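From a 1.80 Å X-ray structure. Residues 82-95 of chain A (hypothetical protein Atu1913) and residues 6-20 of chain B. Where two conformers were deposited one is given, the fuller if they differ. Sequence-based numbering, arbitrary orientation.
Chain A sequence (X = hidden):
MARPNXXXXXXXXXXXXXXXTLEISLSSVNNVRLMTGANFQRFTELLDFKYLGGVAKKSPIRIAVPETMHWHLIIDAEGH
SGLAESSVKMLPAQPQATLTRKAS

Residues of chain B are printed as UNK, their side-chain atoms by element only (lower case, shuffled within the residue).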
ATOM      1  N   GLY A  82     -15.597  -2.227   8.749  1.00 37.28           N
ATOM      2  CA  GLY A  82     -15.135  -2.077  10.130  1.00 34.73           C
ATOM      3  C   GLY A  82     -14.101  -3.114  10.556  1.00 33.31           C
ATOM      4  O   GLY A  82     -13.832  -4.071   9.822  1.00 32.97           O
ATOM      5  N   LEU A  83     -13.523  -2.903  11.745  1.00 31.41           N
ATOM      6  CA  LEU A  83     -12.471  -3.777  12.274  1.00 29.83           C
ATOM      7  C   LEU A  83     -13.048  -4.942  13.074  1.00 28.78           C
ATOM      8  O   LEU A  83     -13.835  -4.751  14.019  1.00 27.46           O
ATOM      9  CB  LEU A  83     -11.480  -2.958  13.132  1.00 29.22           C
ATOM     10  CG  LEU A  83     -10.293  -3.743  13.726  1.00 27.67           C
ATOM     11  CD1 LEU A  83      -9.347  -4.293  12.650  1.00 28.30           C
ATOM     12  CD2 LEU A  83      -9.521  -2.877  14.780  1.00 28.37           C
ATOM     13  N   ALA A  84     -12.680  -6.156  12.664  1.00 27.88           N
ATOM     14  CA  ALA A  84     -13.084  -7.378  13.356  1.00 27.86           C
ATOM     15  C   ALA A  84     -12.456  -7.448  14.749  1.00 28.41           C
ATOM     16  O   ALA A  84     -11.338  -6.939  14.954  1.00 28.86           O
ATOM     17  CB  ALA A  84     -12.628  -8.644  12.519  1.00 26.95           C
ATOM     18  N   GLU A  85     -13.173  -8.027  15.718  1.00 28.34           N
ATOM     19  CA  GLU A  85     -12.528  -8.533  16.923  1.00 29.57           C
ATOM     20  C   GLU A  85     -11.721  -9.769  16.541  1.00 28.81           C
ATOM     21  O   GLU A  85     -12.103 -10.554  15.643  1.00 29.17           O
ATOM     22  CB  GLU A  85     -13.518  -8.947  17.994  1.00 30.78           C
ATOM     23  CG  GLU A  85     -13.629  -7.964  19.151  1.00 38.96           C
ATOM     24  CD  GLU A  85     -14.708  -6.973  18.929  1.00 48.17           C
ATOM     25  OE1 GLU A  85     -15.882  -7.409  18.787  1.00 53.56           O
ATOM     26  OE2 GLU A  85     -14.398  -5.753  18.897  1.00 53.82           O
ATOM     27  N   SER A  86     -10.636  -9.982  17.254  1.00 27.58           N
ATOM     28  CA  SER A  86      -9.751 -11.053  16.887  1.00 26.09           C
ATOM     29  C   SER A  86      -9.016 -11.623  18.101  1.00 26.30           C
ATOM     30  O   SER A  86      -8.937 -10.997  19.177  1.00 24.12           O
ATOM     31  CB  SER A  86      -8.747 -10.574  15.833  1.00 27.53           C
ATOM     32  OG  SER A  86      -7.828  -9.635  16.381  1.00 27.22           O
ATOM     33  N   SER A  87      -8.506 -12.828  17.907  1.00 26.11           N
ATOM     34  CA  SER A  87      -7.618 -13.472  18.871  1.00 28.41           C
ATOM     35  C   SER A  87      -6.645 -14.336  18.092  1.00 28.56           C
ATOM     36  O   SER A  87      -6.924 -14.743  16.945  1.00 28.74           O
ATOM     37  CB  SER A  87      -8.399 -14.241  19.942  1.00 29.88           C
ATOM     38  OG  SER A  87      -8.948 -15.421  19.398  1.00 36.04           O
ATOM     39  N   VAL A  88      -5.471 -14.566  18.675  1.00 28.31           N
ATOM     40  CA  VAL A  88      -4.457 -15.404  18.057  1.00 28.15           C
ATOM     41  C   VAL A  88      -3.852 -16.372  19.106  1.00 30.09           C
ATOM     42  O   VAL A  88      -3.517 -15.974  20.224  1.00 29.78           O
ATOM     43  CB  VAL A  88      -3.359 -14.577  17.278  1.00 28.97           C
ATOM     44  CG1 VAL A  88      -2.632 -13.596  18.160  1.00 30.78           C
ATOM     45  CG2 VAL A  88      -2.360 -15.521  16.558  1.00 28.62           C
ATOM     46  N   LYS A  89      -3.759 -17.645  18.742  1.00 29.64           N
ATOM     47  CA  LYS A  89      -3.197 -18.675  19.617  1.00 33.14           C
ATOM     48  C   LYS A  89      -2.010 -19.200  18.843  1.00 34.25           C
ATOM     49  O   LYS A  89      -2.118 -19.519  17.659  1.00 32.27           O
ATOM     50  CB  LYS A  89      -4.232 -19.775  19.898  1.00 32.26           C
ATOM     51  CG  LYS A  89      -3.842 -20.785  20.936  1.00 35.86           C
ATOM     52  CD  LYS A  89      -4.907 -21.876  21.069  1.00 36.85           C
ATOM     53  CE  LYS A  89      -5.108 -22.225  22.543  1.00 44.63           C
ATOM     54  NZ  LYS A  89      -5.512 -23.655  22.864  1.00 48.69           N
HETATM   55  N   MSE A  90      -0.869 -19.267  19.525  1.00 36.66           N
HETATM   56  CA  MSE A  90       0.375 -19.652  18.907  1.00 38.97           C
HETATM   57  C   MSE A  90       0.592 -21.136  19.240  1.00 39.25           C
HETATM   58  O   MSE A  90       0.779 -21.512  20.427  1.00 39.41           O
HETATM   59  CB  MSE A  90       1.520 -18.746  19.403  1.00 39.55           C
HETATM   60  CG  MSE A  90       1.353 -17.188  19.087  1.00 36.65           C
HETATM   61 SE   MSE A  90       3.019 -16.348  19.708  0.50 44.19          SE
HETATM   62  CE  MSE A  90       2.875 -16.778  21.588  1.00 43.74           C
ATOM     63  N   LEU A  91       0.469 -21.973  18.208  1.00 38.10           N
ATOM     64  CA  LEU A  91       0.598 -23.422  18.351  1.00 38.18           C
ATOM     65  C   LEU A  91       2.039 -23.858  18.010  1.00 38.09           C
ATOM     66  O   LEU A  91       2.654 -23.355  17.052  1.00 38.94           O
ATOM     67  CB  LEU A  91      -0.427 -24.158  17.465  1.00 37.52           C
ATOM     68  CG  LEU A  91      -1.916 -23.693  17.453  1.00 38.42           C
ATOM     69  CD1 LEU A  91      -2.713 -24.410  16.392  1.00 40.33           C
ATOM     70  CD2 LEU A  91      -2.613 -23.852  18.801  1.00 38.05           C
ATOM     71  N   PRO A  92       2.600 -24.786  18.808  1.00 37.98           N
ATOM     72  CA  PRO A  92       3.974 -25.273  18.548  1.00 37.47           C
ATOM     73  C   PRO A  92       4.183 -25.821  17.134  1.00 36.06           C
ATOM     74  O   PRO A  92       3.267 -26.395  16.550  1.00 36.94           O
ATOM     75  CB  PRO A  92       4.158 -26.387  19.588  1.00 38.00           C
ATOM     76  CG  PRO A  92       3.178 -26.086  20.657  1.00 37.67           C
ATOM     77  CD  PRO A  92       2.013 -25.361  20.028  1.00 37.64           C
ATOM     78  N   ALA A  93       5.381 -25.649  16.590  1.00 35.32           N
ATOM     79  CA  ALA A  93       5.710 -26.196  15.271  1.00 34.97           C
ATOM     80  C   ALA A  93       5.733 -27.709  15.332  1.00 35.10           C
ATOM     81  O   ALA A  93       6.076 -28.260  16.362  1.00 34.88           O
ATOM     82  CB  ALA A  93       7.095 -25.705  14.818  1.00 35.77           C
ATOM     83  N   GLN A  94       5.374 -28.371  14.235  1.00 33.87           N
ATOM     84  CA  GLN A  94       5.594 -29.831  14.124  1.00 34.16           C
ATOM     85  C   GLN A  94       7.078 -30.006  13.866  1.00 31.76           C
ATOM     86  O   GLN A  94       7.676 -29.173  13.233  1.00 30.90           O
ATOM     87  CB  GLN A  94       4.801 -30.449  12.968  1.00 34.19           C
ATOM     88  CG  GLN A  94       3.318 -30.184  13.013  1.00 39.06           C
ATOM     89  CD  GLN A  94       2.658 -30.761  14.257  1.00 43.62           C
ATOM     90  OE1 GLN A  94       1.883 -30.087  14.930  1.00 46.39           O
ATOM     91  NE2 GLN A  94       2.987 -32.009  14.580  1.00 45.19           N
ATOM     92  N   PRO A  95       7.674 -31.080  14.393  1.00 30.44           N
ATOM     93  CA  PRO A  95       9.060 -31.415  14.065  1.00 29.75           C
ATOM     94  C   PRO A  95       9.198 -31.666  12.569  1.00 28.76           C
ATOM     95  O   PRO A  95       8.380 -32.380  11.974  1.00 29.15           O
ATOM     96  CB  PRO A  95       9.284 -32.730  14.822  1.00 28.73           C
ATOM     97  CG  PRO A  95       8.282 -32.646  15.978  1.00 30.15           C
ATOM     98  CD  PRO A  95       7.084 -32.028  15.361  1.00 30.53           C
TER
ATOM     99  N   UNK B   6      -7.222   3.320   7.620  1.00 38.13           N
ATOM    100  CA  UNK B   6      -8.185   2.278   8.067  1.00 36.35           C
ATOM    101  C   UNK B   6      -7.743   1.766   9.436  1.00 35.60           C
ATOM    102  O   UNK B   6      -6.599   1.995   9.833  1.00 35.40           O
ATOM    103  c   UNK B   6      -6.256  -0.413   7.565  1.00 33.77           C
ATOM    104  c   UNK B   6      -6.864   0.558   6.737  1.00 36.26           C
ATOM    105  c   UNK B   6      -4.986  -0.925   7.257  1.00 34.96           C
ATOM    106  c   UNK B   6      -4.304  -0.465   6.135  1.00 35.98           C
ATOM    107  c   UNK B   6      -8.227   1.123   7.070  1.00 35.86           C
ATOM    108  c   UNK B   6      -4.886   0.494   5.310  1.00 37.62           C
ATOM    109  c   UNK B   6      -6.170   1.014   5.618  1.00 35.14           C
ATOM    110  N   UNK B   7      -8.625   1.067  10.154  1.00 33.48           N
ATOM    111  CA  UNK B   7      -8.304   0.596  11.486  1.00 33.06           C
ATOM    112  C   UNK B   7      -7.601  -0.758  11.396  1.00 31.62           C
ATOM    113  O   UNK B   7      -7.786  -1.497  10.443  1.00 31.81           O
ATOM    114  c   UNK B   7     -11.150   0.410  15.865  1.00 39.13           C
ATOM    115  c   UNK B   7     -10.273   1.844  12.692  1.00 36.38           C
ATOM    116  c   UNK B   7      -9.561   0.483  12.372  1.00 33.06           C
ATOM    117  c   UNK B   7     -11.335   1.666  13.753  1.00 34.27           C
ATOM    118  n   UNK B   7     -10.429   0.134  16.927  1.00 41.45           N
ATOM    119  n   UNK B   7     -10.677   1.280  14.989  1.00 42.60           N
ATOM    120  n   UNK B   7     -12.321  -0.174  15.673  1.00 40.97           N
ATOM    121  N   UNK B   8      -6.812  -1.076  12.394  1.00 31.34           N
ATOM    122  CA  UNK B   8      -6.112  -2.371  12.399  1.00 30.70           C
ATOM    123  C   UNK B   8      -5.746  -2.762  13.820  1.00 30.11           C
ATOM    124  O   UNK B   8      -5.735  -1.920  14.740  1.00 29.94           O
ATOM    125  c   UNK B   8      -2.686  -2.066  12.823  1.00 34.38           C
ATOM    126  c   UNK B   8      -4.840  -2.327  11.519  1.00 31.93           C
ATOM    127  c   UNK B   8      -3.738  -1.486  12.109  1.00 33.85           C
ATOM    128  c   UNK B   8      -1.746   0.099  13.232  1.00 37.87           C
ATOM    129  c   UNK B   8      -1.689  -1.290  13.393  1.00 36.48           C
ATOM    130  o   UNK B   8      -0.766   0.901  13.761  1.00 40.82           O
ATOM    131  c   UNK B   8      -2.767   0.688  12.533  1.00 36.04           C
ATOM    132  c   UNK B   8      -3.764  -0.100  11.973  1.00 34.62           C
ATOM    133  N   UNK B   9      -5.408  -4.042  13.989  1.00 28.52           N
ATOM    134  CA  UNK B   9      -4.911  -4.540  15.240  1.00 28.68           C
ATOM    135  C   UNK B   9      -3.562  -5.189  14.978  1.00 28.62           C
ATOM    136  O   UNK B   9      -3.436  -5.950  14.038  1.00 28.83           O
ATOM    137  c   UNK B   9      -5.236  -6.256  17.035  1.00 29.74           C
ATOM    138  c   UNK B   9      -5.821  -5.665  15.754  1.00 29.85           C
ATOM    139  o   UNK B   9      -7.125  -5.140  16.003  1.00 26.39           O
ATOM    140  N   UNK B  10      -2.566  -4.874  15.794  1.00 28.28           N
ATOM    141  CA  UNK B  10      -1.207  -5.362  15.577  1.00 28.88           C
ATOM    142  C   UNK B  10      -0.771  -6.265  16.723  1.00 28.73           C
ATOM    143  O   UNK B  10      -0.694  -5.800  17.852  1.00 29.63           O
ATOM    144  c   UNK B  10      -0.252  -4.146  15.454  1.00 29.41           C
ATOM    145  n   UNK B  10       2.127  -3.713  16.218  1.00 29.71           N
ATOM    146  n   UNK B  10       3.208  -5.400  15.446  1.00 29.76           N
ATOM    147  c   UNK B  10       1.206  -4.496  15.540  1.00 29.36           C
ATOM    148  c   UNK B  10       3.319  -4.276  16.137  1.00 28.77           C
ATOM    149  c   UNK B  10       1.891  -5.564  15.067  1.00 30.40           C
ATOM    150  N   UNK B  11      -0.501  -7.542  16.445  1.00 28.15           N
ATOM    151  CA  UNK B  11       0.164  -8.441  17.404  1.00 28.06           C
ATOM    152  C   UNK B  11       1.656  -8.530  17.045  1.00 29.00           C
ATOM    153  O   UNK B  11       2.014  -8.979  15.958  1.00 27.83           O
ATOM    154  c   UNK B  11      -4.266  -9.765  16.802  1.00 30.19           C
ATOM    155  c   UNK B  11      -2.456 -10.141  18.901  1.00 26.37           C
ATOM    156  o   UNK B  11      -6.067 -10.003  18.398  1.00 28.63           O
ATOM    157  c   UNK B  11      -0.440  -9.873  17.404  1.00 29.22           C
ATOM    158  c   UNK B  11      -4.726  -9.984  18.116  1.00 29.08           C
ATOM    159  c   UNK B  11      -3.835 -10.173  19.153  1.00 27.70           C
ATOM    160  c   UNK B  11      -2.838  -9.738  16.556  1.00 29.14           C
ATOM    161  c   UNK B  11      -1.938  -9.922  17.620  1.00 27.34           C
ATOM    162  N   UNK B  12       2.510  -8.071  17.953  1.00 27.72           N
ATOM    163  CA  UNK B  12       3.945  -8.316  17.824  1.00 29.12           C
ATOM    164  C   UNK B  12       4.226  -9.696  18.401  1.00 28.57           C
ATOM    165  O   UNK B  12       4.215  -9.865  19.618  1.00 29.96           O
ATOM    166  c   UNK B  12       6.185  -7.339  18.415  1.00 31.72           C
ATOM    167  o   UNK B  12       6.836  -6.372  18.844  1.00 37.87           O
ATOM    168  o   UNK B  12       6.698  -8.364  17.868  1.00 36.15           O
ATOM    169  c   UNK B  12       4.704  -7.235  18.587  1.00 29.72           C
ATOM    170  N   UNK B  13       4.447 -10.688  17.540  1.00 28.27           N
ATOM    171  CA  UNK B  13       4.611 -12.081  17.971  1.00 29.64           C
ATOM    172  C   UNK B  13       6.042 -12.457  18.353  1.00 31.24           C
ATOM    173  O   UNK B  13       6.290 -13.596  18.765  1.00 31.90           O
ATOM    174  c   UNK B  13       2.325 -13.851  15.367  1.00 33.20           C
ATOM    175  c   UNK B  13       4.122 -13.051  16.880  1.00 30.43           C
ATOM    176  c   UNK B  13       2.664 -12.843  16.433  1.00 31.51           C
ATOM    177  c   UNK B  13       1.710 -12.987  17.597  1.00 33.61           C
ATOM    178  N   UNK B  14       6.947 -11.498  18.212  1.00 33.33           N
ATOM    179  CA  UNK B  14       8.386 -11.652  18.462  1.00 34.36           C
ATOM    180  C   UNK B  14       8.973 -12.770  17.615  1.00 35.22           C
ATOM    181  O   UNK B  14       8.463 -13.061  16.553  1.00 35.50           O
ATOM    182  c   UNK B  14       8.357  -9.514  20.625  1.00 41.84           C
ATOM    183  n   UNK B  14       8.602  -7.246  21.601  1.00 46.76           N
ATOM    184  c   UNK B  14       7.985 -10.951  20.915  1.00 35.86           C
ATOM    185  c   UNK B  14       8.087  -8.630  21.828  1.00 42.75           C
ATOM    186  c   UNK B  14       8.668 -11.903  19.954  1.00 36.29           C
ATOM    187  N   UNK B  15      10.023 -13.417  18.112  1.00 35.88           N
ATOM    188  CA  UNK B  15      10.736 -14.443  17.345  1.00 37.19           C
ATOM    189  C   UNK B  15       9.975 -15.736  17.353  1.00 36.48           C
ATOM    190  O   UNK B  15       9.668 -16.249  18.416  1.00 37.87           O
ATOM    191  o   UNK B  15      13.831 -13.598  15.031  1.00 51.72           O
ATOM    192  c   UNK B  15      13.566 -14.384  15.947  1.00 47.45           C
ATOM    193  o   UNK B  15      13.646 -15.631  15.833  1.00 51.96           O
ATOM    194  c   UNK B  15      13.135 -13.798  17.268  1.00 42.60           C
ATOM    195  c   UNK B  15      12.134 -14.654  17.938  1.00 37.37           C
ATOM    196  N   UNK B  16       9.650 -16.264  16.173  1.00 35.92           N
ATOM    197  CA  UNK B  16       9.019 -17.571  16.072  1.00 35.21           C
ATOM    198  C   UNK B  16       9.809 -18.465  15.122  1.00 35.64           C
ATOM    199  O   UNK B  16      10.274 -17.991  14.093  1.00 34.99           O
ATOM    200  c   UNK B  16       7.592 -17.437  15.529  1.00 34.05           C
ATOM    201  c   UNK B  16       6.628 -16.524  16.300  1.00 33.32           C
ATOM    202  c   UNK B  16       5.303 -16.409  15.544  1.00 36.30           C
ATOM    203  c   UNK B  16       6.391 -17.025  17.731  1.00 34.26           C
ATOM    204  N   UNK B  17       9.911 -19.747  15.465  0.50 36.14           N
ATOM    205  CA  UNK B  17      10.613 -20.719  14.638  0.50 37.56           C
ATOM    206  C   UNK B  17       9.756 -21.078  13.434  0.50 37.81           C
ATOM    207  O   UNK B  17       8.525 -21.135  13.540  0.50 38.16           O
ATOM    208  c   UNK B  17      12.296 -24.127  15.464  0.50 41.03           C
ATOM    209  c   UNK B  17      13.901 -26.005  15.194  0.50 42.57           C
ATOM    210  c   UNK B  17      12.224 -22.675  15.015  0.50 39.61           C
ATOM    211  n   UNK B  17      14.916 -26.533  14.537  0.50 41.35           N
ATOM    212  n   UNK B  17      13.413 -24.821  14.818  0.50 42.91           N
ATOM    213  c   UNK B  17      10.926 -21.986  15.446  0.50 37.77           C
ATOM    214  n   UNK B  17      13.383 -26.659  16.220  0.50 44.57           N
ATOM    215  N   UNK B  18      10.396 -21.308  12.290  1.00 38.07           N
ATOM    216  CA  UNK B  18       9.688 -21.798  11.112  1.00 38.59           C
ATOM    217  C   UNK B  18       8.759 -22.968  11.511  1.00 38.56           C
ATOM    218  O   UNK B  18       9.137 -23.842  12.308  1.00 38.92           O
ATOM    219  c   UNK B  18      10.695 -22.224  10.030  1.00 37.84           C
ATOM    220  N   UNK B  19       7.536 -22.969  10.985  1.00 38.30           N
ATOM    221  CA  UNK B  19       6.562 -24.020  11.297  1.00 37.47           C
ATOM    222  C   UNK B  19       5.615 -23.742  12.462  1.00 36.92           C
ATOM    223  O   UNK B  19       4.574 -24.403  12.592  1.00 36.67           O
ATOM    224  N   UNK B  20       5.942 -22.775  13.305  1.00 35.15           N
ATOM    225  CA  UNK B  20       4.971 -22.312  14.303  1.00 35.63           C
ATOM    226  C   UNK B  20       3.670 -21.974  13.577  1.00 36.35           C
ATOM    227  O   UNK B  20       3.709 -21.350  12.516  1.00 36.31           O
ATOM    228  c   UNK B  20       5.476 -21.091  15.042  1.00 35.19           C
ATOM    229  c   UNK B  20       4.458 -20.615  16.101  1.00 35.42           C
ATOM    230  o   UNK B  20       6.717 -21.418  15.677  1.00 34.10           O
TER
HETATM  231  O   HOH W   1      -8.870  -7.146  16.013  1.00 24.55           O
HETATM  232  O   HOH W   2       4.622 -26.912  12.156  1.00 42.13           O

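Position 6 carries one carbon and then a ring of six carbons, too far from chain A to touch it: Phe B6. Position 7 has three carbons, a nitrogen and a carbon bearing two more nitrogens. This is Arg B7, whose flat guanidinium lays one face against Leu A83, NH1 lying 3.8 Å from CD2.

Position 8 has one carbon, then a ring of six carbons bearing one oxygen: Tyr B8. Its CA-to-CB bond points away from chain A, and its CA meets CD1 of Leu A83 at 3.8 Å. At position 9 the CB carries one oxygen and one carbon, which defines Thr B9. A small branched side chain fits here: OG1 sits 3.5 Å from CD2 of Leu A83 and binds water 1.

Position 10, a carbon and a five-membered ring with two nitrogens, is His B10. Position 11 has one carbon, then a ring of six carbons bearing one oxygen, facing chain A: Tyr B11. CG1 of Val A88 lies over the ring face, 3.7 Å from its centroid, a CH-pi contact, while OH hydrogen-bonds OG of Ser A86 at 2.7 Å. Tyrosine thus offers an apolar face and a polar tip.

Position 12, two carbons with two oxygens on the second, is Asp B12. Position 13 has four carbons forked at the second, Leu B13, whose CD2 is 4.2 Å from SE of the selenomethionine Met A90. Position 14, four carbons ending in nitrogen, is Lys B14; its NZ forms a long salt bridge, 3.4 Å, with OD2 of Asp B12. Position 15, three carbons with two oxygens on the third, is Glu B15, out of reach like His B10 and Asp B12. Position 16 repeats the forked four carbons: Leu B16, CD2 4.0 Å from SE of Met A90.

Position 17, three carbons, a nitrogen, then a carbon carrying two nitrogens, is Arg B17 and opens a type II turn. Position 18 has a single carbon, Ala B18, pointing away. Position 19 has none: Gly B19. Its phi of 93° suits glycine, and a CB would come within 3.3 Å of CB of Ala A93. Position 20, with one oxygen and one carbon on CB, is Thr B20; OG1 donates to O of Arg B17 (2.8 Å), and CG2 lies 3.4 Å from O of Leu A91.

The strands run nearly parallel but 9.5 Å apart, so side chains bridge them. Apolar packing fills the middle, water 1 links Thr B9, Ser A86 and O of Ala A84, and water 2 joins O of Gly B19 to N of Gln A94.

Chain B 6-20: FRYTHYDLKELRAGT
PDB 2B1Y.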